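Local structure of cellulosomal scaffoldin (2XBT) at residues A[17-20]-A[21-25]; A[40-43]-A[44-47]; A[101-104]-A[105-109]. The protein forms a family 3b carbohydrate-binding module, probably cellulose-binding, within the scaffoldin of the Bacteroides cellulosolvens cellulosome. All coordinates share one frame; numbering follows the deposited sequence.

Contact 1: A[17-20]-A[21-25]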
# COMPACT_ATOMS: atom_id res chain seq x y z
N ASN A 17 3.84 -5.75 10.77
CA ASN A 17 3.96 -6.01 12.20
C ASN A 17 4.06 -7.51 12.48
O ASN A 17 3.66 -7.97 13.55
CB ASN A 17 2.75 -5.43 12.94
CG ASN A 17 2.72 -3.91 12.89
OD1 ASN A 17 3.73 -3.26 12.59
ND2 ASN A 17 1.57 -3.32 13.21
N GLY A 18 4.59 -8.25 11.52
CA GLY A 18 4.72 -9.69 11.64
C GLY A 18 3.40 -10.45 11.61
O GLY A 18 3.35 -11.64 11.94
N ALA A 19 2.32 -9.77 11.23
CA ALA A 19 1.00 -10.40 11.19
C ALA A 19 1.02 -11.79 10.54
O ALA A 19 1.66 -12.01 9.51
CB ALA A 19 -0.01 -9.51 10.50
N ALA A 20 0.29 -12.72 11.15
CA ALA A 20 0.16 -14.08 10.63
C ALA A 20 -0.98 -14.16 9.62
O ALA A 20 -1.79 -13.25 9.51
CB ALA A 20 -0.08 -15.06 11.77
N ALA A 21 -1.05 -15.27 8.90
CA ALA A 21 -2.14 -15.46 7.95
C ALA A 21 -3.50 -15.25 8.63
O ALA A 21 -4.40 -14.65 8.07
CB ALA A 21 -2.06 -16.84 7.33
N SER A 22 -3.64 -15.77 9.85
CA SER A 22 -4.85 -15.56 10.61
C SER A 22 -4.67 -14.33 11.50
O SER A 22 -3.81 -14.32 12.37
CB SER A 22 -5.15 -16.80 11.46
OG SER A 22 -6.52 -16.86 11.80
N SER A 23 -5.49 -13.31 11.28
CA SER A 23 -5.29 -12.02 11.95
C SER A 23 -6.63 -11.34 12.19
O SER A 23 -7.59 -11.59 11.47
CB SER A 23 -4.40 -11.12 11.07
OG SER A 23 -4.00 -9.94 11.75
N ASN A 24 -6.70 -10.47 13.19
CA ASN A 24 -7.92 -9.71 13.44
C ASN A 24 -8.16 -8.59 12.42
O ASN A 24 -9.28 -8.11 12.24
CB ASN A 24 -7.95 -9.15 14.86
CG ASN A 24 -6.88 -8.10 15.12
OD1 ASN A 24 -5.75 -8.18 14.61
ND2 ASN A 24 -7.22 -7.11 15.94
N GLN A 25 -7.09 -8.17 11.75
CA GLN A 25 -7.19 -7.11 10.74
C GLN A 25 -5.99 -7.17 9.82
O GLN A 25 -5.01 -7.83 10.13
CB GLN A 25 -7.27 -5.74 11.43
CG GLN A 25 -6.15 -5.49 12.43
CD GLN A 25 -6.47 -4.36 13.41
OE1 GLN A 25 -7.30 -3.48 13.13
NE2 GLN A 25 -5.83 -4.39 14.57
O HOH W 1 -1.39 -12.48 13.32
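Ala19 faces Ser23 across the turn, its methyl group CB 4.2 Å from Ser23 OG, which places one small side chain of the incoming limb beside the hydroxyl of the outgoing one. That hydroxyl is already committed. With OG anti to the Ser23 backbone N (chi1 -171°), it donates to Gln25 O over 2.8 Å and lies in the carbonyl plane, with a C=O...OG angle of 146°; it therefore turns its bond along its own limb, while Ala19 offers it no more than a carbon neighbour. Ala19 O points elsewhere, accepting hydrogen bonds from Tyr133 OH and Ser136 OG, and the Ala19 side chain also touches Tyr27. The loop 17-20 leads out of strand 10-15 and the chain comes back as strand 22-34, its antiparallel partner, so this loop joins two neighbouring antiparallel strands at one end of the beta-sandwich characteristic of CBM3 modules. Ala20 follows in an extended conformation, and Ala21 then takes helical backbone angles that swing the chain round. No direct hydrogen bond spans the two limbs; a water does so, accepting from Ala20 N at 2.8 Å and donating to Ser22 O at 3.2 Å. The methyl group of Ala20 lies near the same carbonyl, CB to Ser22 O being 3.8 Å. Ala20 O is directed across the turn toward Ser23, reaching 3.7 Å from Ser23 CB. Ala20 O lies nearer still to Ser22 N, 3.1 Å away, but at too poor an angle to bond, and accepts instead from Gln127 NE2. Beyond the turn, backbone hydrogen bonds join Ala21 to Gln127 and Ser23 to Val125, laying the start of strand 22-34 alongside the short strand 125-126.

Contact 2: A[40-43]-A[44-47]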
# COMPACT_ATOMS: atom_id res chain seq x y z
N TYR A 40 8.59 14.17 -6.47
CA TYR A 40 7.32 13.56 -6.83
C TYR A 40 6.19 14.15 -5.98
O TYR A 40 6.33 14.35 -4.78
CB TYR A 40 7.41 12.04 -6.62
CG TYR A 40 8.31 11.33 -7.60
CD1 TYR A 40 7.84 10.97 -8.86
CD2 TYR A 40 9.62 11.04 -7.29
CE1 TYR A 40 8.65 10.31 -9.77
CE2 TYR A 40 10.44 10.38 -8.20
CZ TYR A 40 9.95 10.03 -9.44
OH TYR A 40 10.77 9.38 -10.33
N ASP A 41 5.06 14.42 -6.63
CA ASP A 41 3.88 14.97 -5.97
C ASP A 41 3.05 13.83 -5.38
O ASP A 41 2.52 13.00 -6.12
CB ASP A 41 3.04 15.71 -7.02
CG ASP A 41 1.85 16.44 -6.42
OD1 ASP A 41 1.52 16.20 -5.23
OD2 ASP A 41 1.23 17.26 -7.14
N LEU A 42 2.93 13.80 -4.06
CA LEU A 42 2.23 12.70 -3.41
C LEU A 42 0.77 12.60 -3.82
O LEU A 42 0.18 11.52 -3.74
CB LEU A 42 2.34 12.78 -1.89
CG LEU A 42 3.72 12.49 -1.32
CD1 LEU A 42 3.68 12.67 0.18
CD2 LEU A 42 4.16 11.08 -1.70
N SER A 43 0.17 13.70 -4.26
CA SER A 43 -1.24 13.67 -4.67
C SER A 43 -1.44 12.82 -5.92
O SER A 43 -2.58 12.47 -6.27
CB SER A 43 -1.77 15.08 -4.90
OG SER A 43 -1.26 15.62 -6.11
N LYS A 44 -0.34 12.47 -6.59
CA LYS A 44 -0.41 11.65 -7.79
C LYS A 44 -0.07 10.19 -7.54
O LYS A 44 -0.05 9.40 -8.46
CB LYS A 44 0.49 12.20 -8.88
CG LYS A 44 0.07 13.57 -9.36
CD LYS A 44 1.00 14.05 -10.46
CE LYS A 44 0.46 15.31 -11.10
NZ LYS A 44 0.22 16.34 -10.06
N ILE A 45 0.18 9.84 -6.29
CA ILE A 45 0.52 8.47 -5.94
C ILE A 45 -0.73 7.69 -5.51
O ILE A 45 -1.54 8.19 -4.72
CB ILE A 45 1.51 8.43 -4.77
CG1 ILE A 45 2.91 8.92 -5.19
CG2 ILE A 45 1.58 7.03 -4.16
CD1 ILE A 45 3.72 7.91 -5.98
N THR A 46 -0.89 6.48 -6.02
CA THR A 46 -1.86 5.54 -5.47
C THR A 46 -1.17 4.23 -5.17
O THR A 46 -0.16 3.87 -5.81
CB THR A 46 -3.05 5.30 -6.44
OG1 THR A 46 -2.54 4.96 -7.74
CG2 THR A 46 -3.86 6.55 -6.56
N ILE A 47 -1.68 3.53 -4.16
CA ILE A 47 -1.13 2.24 -3.78
C ILE A 47 -2.27 1.24 -3.77
O ILE A 47 -3.35 1.56 -3.29
CB ILE A 47 -0.50 2.33 -2.40
CG1 ILE A 47 0.66 3.32 -2.45
CG2 ILE A 47 0.02 0.94 -1.96
CD1 ILE A 47 1.21 3.68 -1.08
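Asp41 and Lys44 cross at about a right angle, and the end of the lysine chain closes a salt bridge from NZ to OD2. The contact, 3.2 Å between Lys44 NZ and Asp41 OD2, is a weak hydrogen bond, and both torsions prepare it: Asp41 holds CG anti to its own backbone N (chi1 -175°), while Lys44 runs extended until a bend at its end (chi4 55°) turns the ammonium group back to the acid. The two carboxylate oxygens divide the work. OD2 takes the lysine; Asp41 OD1 accepts from Ser43 N at 3.0 Å, the N-H arriving from above the carboxylate plane, which makes an Asx turn. This side-chain turn opens a short 3-10 segment whose backbone bonds step from residue i+3 to i: Lys44 N donates to Asp41 O at 2.9 Å and Ile45 N to Leu42 O at 3.1 Å. The segment carries the chain from strand 40-41, paired with strand 97-98 in a small sheet, into strand 45-51, the middle strand of a five-stranded antiparallel sheet of the CBM3 beta-sandwich. With an alanine in place of Asp41, Ser43 N would probably lose its side-chain acceptor and the Lys44 ammonium its countercharge, leaving the lysine end freer to turn. Leu42 and Ile45 make the apolar counterpart of the polar pair: one methyl branch of the leucine, CD2, comes to 4.3 Å from Ile45 CG1. Both side chains are buried and touch Leu93 of the adjoining strand 85-93. Ile45 CB also lies 3.5 Å from Leu42 O, close to the carbonyl that receives its own N-H. Tyr150 borders the turn, its OH accepting from Asp41 N and its ring meeting that of Tyr40 edge-to-face.

Contact 3: A[101-104]-A[105-109]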
# COMPACT_ATOMS: atom_id res chain seq x y z
N ALA A 101 16.36 12.77 -3.03
CA ALA A 101 17.21 12.09 -2.07
C ALA A 101 18.37 13.01 -1.67
O ALA A 101 19.03 13.60 -2.52
CB ALA A 101 17.74 10.79 -2.67
N GLY A 102 18.58 13.16 -0.36
CA GLY A 102 19.66 13.96 0.17
C GLY A 102 19.34 15.43 0.36
O GLY A 102 20.16 16.18 0.89
N ALA A 103 18.15 15.87 -0.06
CA ALA A 103 17.80 17.28 0.08
C ALA A 103 17.66 17.72 1.55
O ALA A 103 17.34 16.91 2.41
CB ALA A 103 16.53 17.61 -0.72
N GLN A 104 17.88 18.99 1.82
CA GLN A 104 17.87 19.47 3.21
C GLN A 104 16.49 19.48 3.86
O GLN A 104 15.51 19.88 3.23
CB GLN A 104 18.48 20.87 3.32
CG GLN A 104 19.91 20.96 2.85
CD GLN A 104 20.77 19.92 3.52
OE1 GLN A 104 21.08 20.02 4.71
NE2 GLN A 104 21.13 18.88 2.77
N TRP A 105 16.44 19.05 5.12
CA TRP A 105 15.25 19.25 5.94
C TRP A 105 14.78 20.68 5.71
O TRP A 105 15.61 21.58 5.57
CB TRP A 105 15.61 19.05 7.42
CG TRP A 105 14.42 19.05 8.34
CD1 TRP A 105 13.65 17.98 8.67
CD2 TRP A 105 13.87 20.17 9.04
NE1 TRP A 105 12.65 18.36 9.54
CE2 TRP A 105 12.77 19.70 9.78
CE3 TRP A 105 14.21 21.53 9.12
CZ2 TRP A 105 12.00 20.54 10.59
CZ3 TRP A 105 13.45 22.36 9.93
CH2 TRP A 105 12.35 21.86 10.65
N PRO A 106 13.45 20.90 5.68
CA PRO A 106 12.42 19.91 5.97
C PRO A 106 11.92 19.13 4.75
O PRO A 106 10.92 18.43 4.88
CB PRO A 106 11.29 20.77 6.55
CG PRO A 106 11.48 22.14 5.91
CD PRO A 106 12.86 22.18 5.27
N SER A 107 12.57 19.26 3.60
CA SER A 107 12.26 18.39 2.47
C SER A 107 12.50 16.95 2.92
O SER A 107 13.41 16.70 3.70
CB SER A 107 13.15 18.72 1.28
OG SER A 107 13.02 17.76 0.24
N GLN A 108 11.67 16.01 2.46
CA GLN A 108 11.83 14.61 2.83
C GLN A 108 11.76 13.72 1.61
O GLN A 108 10.94 13.95 0.72
CB GLN A 108 10.78 14.19 3.85
CG GLN A 108 10.97 14.81 5.21
CD GLN A 108 9.86 14.46 6.16
OE1 GLN A 108 9.89 13.41 6.81
NE2 GLN A 108 8.85 15.33 6.24
N SER A 109 12.62 12.70 1.56
CA SER A 109 12.68 11.85 0.37
C SER A 109 11.89 10.56 0.54
O SER A 109 11.87 9.70 -0.36
CB SER A 109 14.13 11.54 0.01
OG SER A 109 14.78 10.84 1.05
O HOH W 2 16.97 12.03 1.72
O HOH W 3 15.75 14.88 2.26
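A type VI beta turn spanning Gln104 to Ser107, built round the cis peptide bond between Trp105 and Pro106, forms the tip of the surface loop joining strands 97-98 and 110-119. Its backbone bond, Ser107 N to Gln104 O, is weak: 3.0 Å long, with an N-H...O angle of only 133°. Ser107 CB lies 3.3 Å from the same oxygen. At the corner the proline folds back over the indole, and Pro106 CB stands 3.6 Å above the Trp105 ring plane over its centre, a CH-pi arrangement of the kind cis aromatic-proline pairs often adopt. One step inward, Ala103 turns its methyl group across the loop, CB meeting Ser107 OG at 3.6 Å; OG reaches it by standing anti to the Ser107 backbone N (chi1 171°). At the loop's base Ser109 CB packs 3.8 Å from Ala101 CA, where backbone hydrogen bonds tie Ala101 to Gly36 and Ser109 to Asn34. Between tip and base the limbs are bridged by water. One molecule donates to both Ala103 O and the more distant Ser107 O; another accepts from Gly102 N and lies 2.6 Å from Ser109 OG.

Contacts 1, 2 and 3 follow one another along the chain, and each is a local connection between successive strands in the same CBM3 module. Contacts 1 and 2 lie on opposite sides of the chain's centre, their own centres about 27 Å apart; contacts 1 and 3 are farthest apart, about 34 Å between centres. Contacts 2 and 3 share a side, with centres about 17 Å apart and nearest atoms about 7 Å apart. Contact 1 joins two strands of one sheet, whereas contact 2 leads from the small two-stranded sheet into strand 45-51 of a five-stranded sheet, and contact 3 from that small sheet to strand 110-119, which pairs with strand 22-34.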